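Local atomic coordinates of cysteine desulfurase (Elizabethkingia anophelis NUHP1, PDB entry 5VPR), a protein that probably removes sulfur from L-cysteine to give L-alanine, passing the sulfur to a carrier with the help of pyridoxal 5'-phosphate. Residues D48-N51 and N52-H56. Residues are numbered along the deposited sequence; the frame is centred on the assembly and turned at random.
Sequences DAIN and NYYEH
Ile50 and Tyr54 meet one turn apart on an alpha helix, their side chains running side by side in the same direction. From CB outward, the tyrosine first skirts the backbone: Tyr54 CB and CG each lie 4.0 Å from Ile50 O, and Tyr54 CD1 draws in to 3.4 Å from that same oxygen, which lies oblique to the ring. Farther along, Tyr54 CE1 rests 3.9 Å from Ile50 CG2, and CZ and the hydroxyl run on past the isoleucine methyl. With CG turned beside the backbone N (chi1 -75°), the ring leans back along the helix, and the methyl branch of the isoleucine gives its CD1–CE1 side an apolar surface. One face of the Tyr54 ring has Tyr53 CD2 above it, offset toward the rim.

Four consecutive i to i+4 backbone hydrogen bonds build these two turns, the shortest from Asn52 N to Asp48 O at 2.7 Å. Beside them Glu55, extended beyond CG, reaches back along the outer surface to the side chain of Asn51, amide and carboxylate planes 64° apart; two such polar groups suit a solvent-facing side. Farther along, His56 ND1 adds to the backbone pattern by donating to Asn52 O at 3.3 Å, in the carbonyl plane and on a lone pair.

Tyr53 is the buried member: chi1 of 169° carries its ring away from Asp48–Asn51 to pack on Ile287 and Ile291, an apolar surface to bury, while Asn58 hydrogen-bonds its hydroxyl. Ala49, small enough for close helix approach, touches Thr295, and Tyr54 touches Ala288, seating this amphipathic helix 44-56 against helix 287-303, at the periphery of the chain.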
ATOM      1  N   ASP A  48     -19.167  -7.975  -6.849  1.00 36.72           N
ATOM      2  CA  ASP A  48     -19.952  -9.195  -7.041  1.00 45.62           C
ATOM      3  C   ASP A  48     -19.562 -10.278  -6.042  1.00 44.29           C
ATOM      4  O   ASP A  48     -20.420 -11.030  -5.564  1.00 41.70           O
ATOM      5  CB  ASP A  48     -19.765  -9.734  -8.462  1.00 40.96           C
ATOM      6  CG  ASP A  48     -20.491  -8.918  -9.522  1.00 56.79           C
ATOM      7  OD1 ASP A  48     -21.280  -8.010  -9.178  1.00 62.59           O
ATOM      8  OD2 ASP A  48     -20.260  -9.201 -10.719  1.00 56.78           O
ATOM      9  N   ALA A  49     -18.264 -10.400  -5.743  1.00 40.54           N
ATOM     10  CA  ALA A  49     -17.816 -11.386  -4.759  1.00 40.58           C
ATOM     11  C   ALA A  49     -18.413 -11.117  -3.383  1.00 38.93           C
ATOM     12  O   ALA A  49     -18.834 -12.048  -2.681  1.00 38.10           O
ATOM     13  CB  ALA A  49     -16.292 -11.382  -4.660  1.00 35.33           C
ATOM     14  N   ILE A  50     -18.403  -9.853  -2.962  1.00 36.54           N
ATOM     15  CA  ILE A  50     -18.986  -9.486  -1.674  1.00 39.80           C
ATOM     16  C   ILE A  50     -20.458  -9.857  -1.647  1.00 41.34           C
ATOM     17  O   ILE A  50     -20.930 -10.545  -0.735  1.00 38.46           O
ATOM     18  CB  ILE A  50     -18.793  -7.984  -1.408  1.00 35.84           C
ATOM     19  CG1 ILE A  50     -17.308  -7.669  -1.251  1.00 33.95           C
ATOM     20  CG2 ILE A  50     -19.585  -7.544  -0.148  1.00 35.08           C
ATOM     21  CD1 ILE A  50     -16.983  -6.167  -1.347  1.00 34.54           C
ATOM     22  N   ASN A  51     -21.195  -9.406  -2.664  1.00 35.22           N
ATOM     23  CA  ASN A  51     -22.633  -9.630  -2.728  1.00 42.05           C
ATOM     24  C   ASN A  51     -22.967 -11.112  -2.856  1.00 41.39           C
ATOM     25  O   ASN A  51     -23.898 -11.597  -2.206  1.00 43.00           O
ATOM     26  CB  ASN A  51     -23.208  -8.847  -3.907  1.00 47.37           C
ATOM     27  CG  ASN A  51     -24.710  -8.735  -3.845  1.00 59.02           C
ATOM     28  OD1 ASN A  51     -25.432  -9.490  -4.502  1.00 62.96           O
ATOM     29  ND2 ASN A  51     -25.195  -7.794  -3.044  1.00 55.42           N
ATOM     30  N   ASN A  52     -22.227 -11.848  -3.692  1.00 38.72           N
ATOM     31  CA  ASN A  52     -22.501 -13.277  -3.846  1.00 46.29           C
ATOM     32  C   ASN A  52     -22.265 -14.030  -2.541  1.00 46.55           C
ATOM     33  O   ASN A  52     -22.999 -14.975  -2.218  1.00 43.26           O
ATOM     34  CB  ASN A  52     -21.642 -13.881  -4.960  1.00 46.77           C
ATOM     35  CG  ASN A  52     -22.095 -13.460  -6.341  1.00 72.94           C
ATOM     36  OD1 ASN A  52     -23.276 -13.180  -6.566  1.00 82.05           O
ATOM     37  ND2 ASN A  52     -21.155 -13.412  -7.281  1.00 79.41           N
ATOM     38  N   TYR A  53     -21.234 -13.638  -1.788  1.00 43.24           N
ATOM     39  CA  TYR A  53     -20.984 -14.273  -0.498  1.00 43.62           C
ATOM     40  C   TYR A  53     -22.177 -14.096   0.438  1.00 44.02           C
ATOM     41  O   TYR A  53     -22.664 -15.064   1.033  1.00 41.52           O
ATOM     42  CB  TYR A  53     -19.715 -13.713   0.161  1.00 38.75           C
ATOM     43  CG  TYR A  53     -19.627 -14.183   1.598  1.00 31.39           C
ATOM     44  CD1 TYR A  53     -19.244 -15.493   1.893  1.00 37.96           C
ATOM     45  CD2 TYR A  53     -20.016 -13.353   2.652  1.00 32.13           C
ATOM     46  CE1 TYR A  53     -19.210 -15.955   3.199  1.00 37.71           C
ATOM     47  CE2 TYR A  53     -19.984 -13.799   3.953  1.00 35.96           C
ATOM     48  CZ  TYR A  53     -19.579 -15.107   4.219  1.00 35.13           C
ATOM     49  OH  TYR A  53     -19.542 -15.555   5.515  1.00 39.23           O
ATOM     50  N   TYR A  54     -22.666 -12.859   0.582  1.00 35.45           N
ATOM     51  CA  TYR A  54     -23.747 -12.629   1.536  1.00 35.94           C
ATOM     52  C   TYR A  54     -25.069 -13.211   1.054  1.00 34.29           C
ATOM     53  O   TYR A  54     -25.904 -13.613   1.877  1.00 42.34           O
ATOM     54  CB  TYR A  54     -23.911 -11.134   1.821  1.00 38.89           C
ATOM     55  CG  TYR A  54     -22.850 -10.539   2.726  1.00 37.71           C
ATOM     56  CD1 TYR A  54     -22.073  -9.467   2.303  1.00 38.37           C
ATOM     57  CD2 TYR A  54     -22.630 -11.046   4.006  1.00 33.44           C
ATOM     58  CE1 TYR A  54     -21.096  -8.914   3.130  1.00 35.19           C
ATOM     59  CE2 TYR A  54     -21.650 -10.512   4.828  1.00 35.75           C
ATOM     60  CZ  TYR A  54     -20.891  -9.449   4.380  1.00 35.45           C
ATOM     61  OH  TYR A  54     -19.951  -8.896   5.208  1.00 33.65           O
ATOM     62  N   GLU A  55     -25.299 -13.263  -0.261  1.00 35.99           N
ATOM     63  CA  GLU A  55     -26.569 -13.805  -0.713  1.00 41.25           C
ATOM     64  C   GLU A  55     -26.581 -15.326  -0.808  1.00 46.03           C
ATOM     65  O   GLU A  55     -27.674 -15.901  -0.914  1.00 44.64           O
ATOM     66  CB  GLU A  55     -26.960 -13.195  -2.060  1.00 43.80           C
ATOM     67  CG  GLU A  55     -27.243 -11.711  -1.942  1.00 46.47           C
ATOM     68  CD  GLU A  55     -27.839 -11.123  -3.193  1.00 55.05           C
ATOM     69  OE1 GLU A  55     -28.279  -9.958  -3.153  1.00 58.77           O
ATOM     70  OE2 GLU A  55     -27.874 -11.831  -4.214  1.00 63.66           O
ATOM     71  N   HIS A  56     -25.423 -16.000  -0.746  1.00 38.27           N
ATOM     72  CA  HIS A  56     -25.440 -17.441  -0.986  1.00 41.81           C
ATOM     73  C   HIS A  56     -24.687 -18.286   0.030  1.00 44.02           C
ATOM     74  O   HIS A  56     -25.044 -19.450   0.223  1.00 41.13           O
ATOM     75  CB  HIS A  56     -24.895 -17.758  -2.388  1.00 39.22           C
ATOM     76  CG  HIS A  56     -25.747 -17.212  -3.483  1.00 49.44           C
ATOM     77  ND1 HIS A  56     -25.443 -16.046  -4.153  1.00 50.81           N
ATOM     78  CD2 HIS A  56     -26.926 -17.642  -3.988  1.00 51.29           C
ATOM     79  CE1 HIS A  56     -26.386 -15.796  -5.044  1.00 53.61           C
ATOM     80  NE2 HIS A  56     -27.297 -16.749  -4.963  1.00 56.90           N
TER